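Local coordinates for protein putative cytochrome P450 YjiB (Bacillus subtilis subsp. subtilis, PDB 4RM4) that probably acts as a haem-dependent monooxygenase of the cytochrome P450 family, inserting one atom of molecular oxygen into organic substrates, at residues Ser40-Glu43 and Glu44-Val47; Val60-Lys63 and Glu64-Ser67; Ala99-Pro102 and Arg103-Lys106. One frame throughout, in Å; residues are numbered along the deposited sequence.

Contact 1: residues Ser40-Glu43 and Glu44-Val47; sequences SFDE and ENQV
The Asp42 carboxylate bonds across the turn: its OD1 takes a nearly straight bond from Asn45 N (2.9 Å, 170°) and a weak one from Glu44 N, while OD2 receives Asn45 ND2 at 2.8 Å. The two Asn45 donors approach from outside the carboxylate plane, and the amide plane of Asn45 stands 64° from it. With CG anti to the backbone N (chi1 175°), the carboxylate is carried to Glu44 N and to the amide and side chain of Asn45. The backbones close beside it as a beta hairpin between strands 39-42 and 47-50, at the edge of the five-stranded sheet. Asp42 N gives to Val47 O at 2.9 Å, and Asp42 O faces both Val47 N and, weakly, Gln46 N, a G1 beta bulge with Gln46 at positive phi. Packing is close around the Phe41 ring, whose CZ meets Gln46 CA at 3.5 Å and whose edge takes Gln46 OE1 in plane; Trp48 meets the same ring. Toward solvent the hold thins. Gln46 NE2 still reaches Glu43 O at 2.9 Å, but the Glu43 carboxylate meets that amide through one water, 2.7 Å from Glu43 OE1 and only weakly bonded to Gln46 NE2, while the extended Glu44 chain leads away.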
# COMPACT_ATOMS: atom_id res chain seq x y z
N SER A 40 23.35 -8.53 1.60
CA SER A 40 23.48 -9.86 2.18
C SER A 40 22.93 -10.93 1.23
O SER A 40 21.93 -10.69 0.58
CB SER A 40 22.71 -9.89 3.50
OG SER A 40 22.73 -11.16 4.10
N PHE A 41 23.57 -12.09 1.16
CA PHE A 41 23.05 -13.16 0.30
C PHE A 41 22.55 -14.36 1.11
O PHE A 41 23.26 -14.89 1.96
CB PHE A 41 24.10 -13.62 -0.71
CG PHE A 41 23.55 -14.49 -1.81
CD1 PHE A 41 22.71 -13.95 -2.78
CD2 PHE A 41 23.88 -15.84 -1.90
CE1 PHE A 41 22.19 -14.73 -3.79
CE2 PHE A 41 23.36 -16.63 -2.93
CZ PHE A 41 22.52 -16.08 -3.87
N ASP A 42 21.33 -14.77 0.83
CA ASP A 42 20.71 -15.90 1.52
C ASP A 42 20.96 -17.12 0.66
O ASP A 42 20.47 -17.20 -0.46
CB ASP A 42 19.21 -15.60 1.69
CG ASP A 42 18.43 -16.75 2.28
OD1 ASP A 42 18.77 -17.93 2.02
OD2 ASP A 42 17.43 -16.47 2.98
N GLU A 43 21.75 -18.06 1.17
CA GLU A 43 22.17 -19.20 0.36
C GLU A 43 21.05 -20.23 0.19
O GLU A 43 21.10 -21.02 -0.74
CB GLU A 43 23.41 -19.87 0.95
CG GLU A 43 24.57 -18.91 1.23
CD GLU A 43 25.33 -18.49 -0.03
OE1 GLU A 43 25.20 -19.13 -1.09
OE2 GLU A 43 26.05 -17.48 0.04
N GLU A 44 20.07 -20.24 1.08
CA GLU A 44 18.99 -21.22 0.93
C GLU A 44 18.09 -20.77 -0.21
O GLU A 44 17.83 -21.53 -1.16
CB GLU A 44 18.18 -21.40 2.21
CG GLU A 44 17.15 -22.53 2.09
CD GLU A 44 16.32 -22.77 3.33
OE1 GLU A 44 16.59 -22.20 4.41
OE2 GLU A 44 15.36 -23.57 3.21
N ASN A 45 17.60 -19.55 -0.09
CA ASN A 45 16.64 -19.02 -1.05
C ASN A 45 17.31 -18.37 -2.27
O ASN A 45 16.64 -18.03 -3.25
CB ASN A 45 15.65 -18.09 -0.35
CG ASN A 45 15.04 -18.74 0.90
OD1 ASN A 45 14.23 -19.66 0.80
ND2 ASN A 45 15.45 -18.28 2.07
N GLN A 46 18.63 -18.24 -2.21
CA GLN A 46 19.41 -17.64 -3.28
C GLN A 46 18.89 -16.25 -3.64
O GLN A 46 18.59 -15.96 -4.80
CB GLN A 46 19.44 -18.54 -4.52
CG GLN A 46 20.14 -19.88 -4.28
CD GLN A 46 21.65 -19.77 -4.33
OE1 GLN A 46 22.22 -19.29 -5.31
NE2 GLN A 46 22.31 -20.23 -3.27
N VAL A 47 18.78 -15.39 -2.64
CA VAL A 47 18.34 -14.04 -2.84
C VAL A 47 19.19 -13.05 -2.06
O VAL A 47 19.62 -13.32 -0.94
CB VAL A 47 16.85 -13.87 -2.48
CG1 VAL A 47 16.40 -12.45 -2.74
CG2 VAL A 47 16.01 -14.84 -3.29
O HOH W 1 25.18 -21.65 -2.19

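Contact 2: residues Val60-Lys63 and Glu64-Ser67; sequences VGDK and ELFS
Two carboxylates stand unusually close: Asp62 OD1 lies 3.0 Å from Glu64 OE1, the side chains crossing at about a right angle with their planes 69° apart. Each acid has a lysine on its other oxygen, which probably eases the repulsion. Glu64 OE2 forms a salt bridge with Lys63 NZ at 2.9 Å, met from above the carboxylate plane, and Asp62 OD2 is paired with Lys58, one turn back on helix 53-61. The Lys63 chain runs out with CG between the backbone N and carbonyl carbon (chi1 67°) and bends at its last torsion, while Glu64 folds at chi2 (79°); so bent, the ends of these neighbouring side chains meet. Helix 53-61 ends just before Asp62, the first residue to leave helical backbone angles and the centre of an inverse gamma turn, in which Lys63 N bonds weakly to Gly61 O, and from it the chain bends round to strand 66-67, an outer strand of the five-stranded sheet. Asp62 bonds across the bend with both side chain and backbone: OD1 takes Leu65 N at 3.0 Å from above its plane, and the carbonyl O takes Phe66 N at 2.9 Å, nearly along the C=O axis, with Leu65 N a weak second donor. Leu65 lies alongside the Asp62 carboxylate, CD1 3.4 Å from OD2. The Phe66 ring turns its edge to Asp62 O and is buried against Thr297, Ile299, Arg291, Ala293 and Val310, whereas the Glu64 side lies exposed to solvent.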
# COMPACT_ATOMS: atom_id res chain seq x y z
N VAL A 60 15.55 -0.20 -6.84
CA VAL A 60 14.13 0.01 -7.10
C VAL A 60 13.93 0.88 -8.33
O VAL A 60 13.05 0.62 -9.13
CB VAL A 60 13.45 0.62 -5.86
CG1 VAL A 60 12.05 1.16 -6.18
CG2 VAL A 60 13.42 -0.43 -4.74
N GLY A 61 14.79 1.87 -8.51
CA GLY A 61 14.62 2.83 -9.59
C GLY A 61 15.32 2.50 -10.90
O GLY A 61 14.96 3.03 -11.96
N ASP A 62 16.33 1.64 -10.85
CA ASP A 62 17.16 1.44 -12.02
C ASP A 62 16.50 0.41 -12.93
O ASP A 62 16.77 -0.78 -12.84
CB ASP A 62 18.56 1.00 -11.60
CG ASP A 62 19.56 1.03 -12.75
OD1 ASP A 62 19.15 0.76 -13.90
OD2 ASP A 62 20.75 1.34 -12.50
N LYS A 63 15.60 0.87 -13.80
CA LYS A 63 14.89 -0.02 -14.70
C LYS A 63 15.82 -0.70 -15.70
O LYS A 63 15.54 -1.80 -16.16
CB LYS A 63 13.75 0.70 -15.43
CG LYS A 63 14.20 1.78 -16.41
CD LYS A 63 13.02 2.47 -17.06
CE LYS A 63 13.47 3.55 -18.04
NZ LYS A 63 14.26 4.60 -17.35
N GLU A 64 16.93 -0.05 -16.03
CA GLU A 64 17.86 -0.61 -17.00
C GLU A 64 18.57 -1.86 -16.47
O GLU A 64 18.88 -2.78 -17.25
CB GLU A 64 18.89 0.44 -17.43
CG GLU A 64 18.29 1.66 -18.13
CD GLU A 64 17.66 2.66 -17.17
OE1 GLU A 64 17.81 2.49 -15.93
OE2 GLU A 64 17.01 3.62 -17.64
N LEU A 65 18.83 -1.90 -15.17
CA LEU A 65 19.59 -2.98 -14.55
C LEU A 65 18.76 -3.98 -13.75
O LEU A 65 19.17 -5.11 -13.54
CB LEU A 65 20.69 -2.40 -13.64
CG LEU A 65 21.89 -1.76 -14.34
CD1 LEU A 65 22.82 -1.18 -13.30
CD2 LEU A 65 22.62 -2.78 -15.19
N PHE A 66 17.57 -3.57 -13.31
CA PHE A 66 16.80 -4.40 -12.38
C PHE A 66 15.35 -4.49 -12.84
O PHE A 66 14.64 -3.49 -12.87
CB PHE A 66 16.88 -3.84 -10.94
CG PHE A 66 18.22 -4.03 -10.30
CD1 PHE A 66 18.60 -5.27 -9.81
CD2 PHE A 66 19.10 -2.97 -10.17
CE1 PHE A 66 19.86 -5.44 -9.22
CE2 PHE A 66 20.35 -3.15 -9.59
CZ PHE A 66 20.71 -4.38 -9.11
N SER A 67 14.94 -5.70 -13.23
CA SER A 67 13.63 -5.98 -13.83
C SER A 67 12.53 -6.23 -12.80
O SER A 67 12.80 -6.71 -11.70
CB SER A 67 13.75 -7.20 -14.74
OG SER A 67 12.50 -7.66 -15.23

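Contact 3: residues Ala99-Pro102 and Arg103-Lys106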
# COMPACT_ATOMS: atom_id res chain seq x y z
N ALA A 99 -6.45 8.23 -14.68
CA ALA A 99 -7.44 7.86 -13.66
C ALA A 99 -7.11 8.38 -12.26
O ALA A 99 -7.94 8.28 -11.35
CB ALA A 99 -7.63 6.36 -13.63
N PHE A 100 -5.90 8.94 -12.09
CA PHE A 100 -5.43 9.40 -10.78
C PHE A 100 -4.94 10.87 -10.73
O PHE A 100 -4.23 11.27 -9.80
CB PHE A 100 -4.36 8.45 -10.24
CG PHE A 100 -4.91 7.11 -9.86
CD1 PHE A 100 -5.07 6.11 -10.82
CD2 PHE A 100 -5.35 6.87 -8.57
CE1 PHE A 100 -5.63 4.89 -10.49
CE2 PHE A 100 -5.91 5.65 -8.23
CZ PHE A 100 -6.05 4.66 -9.19
N THR A 101 -5.38 11.67 -11.70
CA THR A 101 -4.98 13.07 -11.79
C THR A 101 -5.52 13.85 -10.60
O THR A 101 -6.46 13.42 -9.93
CB THR A 101 -5.50 13.73 -13.08
OG1 THR A 101 -6.93 13.75 -13.05
CG2 THR A 101 -5.00 12.97 -14.32
N PRO A 102 -4.92 15.01 -10.33
CA PRO A 102 -5.44 15.80 -9.21
C PRO A 102 -6.93 16.16 -9.40
O PRO A 102 -7.68 16.21 -8.43
CB PRO A 102 -4.55 17.04 -9.23
CG PRO A 102 -3.21 16.51 -9.77
CD PRO A 102 -3.61 15.49 -10.82
N ARG A 103 -7.35 16.36 -10.65
CA ARG A 103 -8.75 16.65 -10.94
C ARG A 103 -9.70 15.53 -10.50
O ARG A 103 -10.75 15.78 -9.90
CB ARG A 103 -8.93 16.91 -12.43
CG ARG A 103 -10.35 17.25 -12.82
CD ARG A 103 -10.46 17.39 -14.33
NE ARG A 103 -9.84 18.61 -14.82
CZ ARG A 103 -9.43 18.79 -16.07
NH1 ARG A 103 -9.56 17.80 -16.96
NH2 ARG A 103 -8.89 19.94 -16.44
N VAL A 104 -9.32 14.29 -10.78
CA VAL A 104 -10.13 13.14 -10.36
C VAL A 104 -10.19 12.97 -8.84
O VAL A 104 -11.25 12.75 -8.28
CB VAL A 104 -9.65 11.84 -11.03
CG1 VAL A 104 -10.42 10.62 -10.49
CG2 VAL A 104 -9.80 11.94 -12.54
N MET A 105 -9.04 13.09 -8.18
CA MET A 105 -8.96 13.01 -6.72
C MET A 105 -9.86 14.06 -6.09
O MET A 105 -10.59 13.78 -5.14
CB MET A 105 -7.52 13.20 -6.21
CG MET A 105 -6.54 12.10 -6.61
SD MET A 105 -7.01 10.43 -6.10
CE MET A 105 -7.95 9.87 -7.52
N LYS A 106 -9.81 15.28 -6.63
CA LYS A 106 -10.65 16.37 -6.11
C LYS A 106 -12.11 15.98 -6.20
O LYS A 106 -12.91 16.21 -5.28
CB LYS A 106 -10.42 17.66 -6.92
CG LYS A 106 -8.99 18.11 -7.05
CD LYS A 106 -8.51 18.95 -5.87
CE LYS A 106 -7.14 19.56 -6.16
NZ LYS A 106 -7.14 20.45 -7.37
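Thr101 OG1 caps the first turn of helix 102-123 by accepting from Val104 N, a long, weak bond of 3.3 Å that is nevertheless fairly straight (162°). The same hydroxyl oxygen touches Val104 CG2 at 3.4 Å. A chi1 of 64° sets OG1 between its own backbone N and carbonyl carbon, the position from which it can turn back over the helix end. The Thr101 carbonyl takes the next amide, Met105 N, at 3.1 Å and 175°, which begins the regular i to i+4 bonding of the helix. Beyond this polar shell the loop before the helix packs on the apolar side of the first turn. Met105, bent at chi2 and chi3, passes its CG 3.6 Å from Thr101 O and brings CE to Phe100 CD2 at 4.1 Å. Val104 CG1 sits 3.5 Å from Ala99 O, a buried carbonyl oxygen that has no polar partner in the model. Ile210 of helix 210-215 touches Ala99 and Phe100, and Ile213 of the same helix touches Val104, while Pro353 and Leu354 of helix 352-369 lie against Met105, Leu354 also against Phe100. The exposed side carries Pro102, Arg103 and Lys106. The arrangement is a threonine N-cap followed by proline in the first turn, here starting a P450 helix whose preceding loop brings Phe100 to within about 4 Å of the haem.

In the fold
The three contacts follow one another along the chain. Contacts 1 and 2 reach the same five-stranded sheet at its two outermost strands, 39-42 and 66-67; their centres are 20 Å apart and their nearest atoms about 10 Å. Contact 3 lies across the chain's centre from contact 1, centres 42 Å apart, and 28 Å from contact 2. The haem lies at very different ranges from them, measured to the nearest atoms: about 14 Å from the Val47 side chain of contact 1, about 10 Å from that of Lys63 in contact 2, and about 4 Å from that of Phe100 in contact 3. Phe100 also lies about 8 Å, side chain to side chain, from Cys349, the probable axial iron ligand.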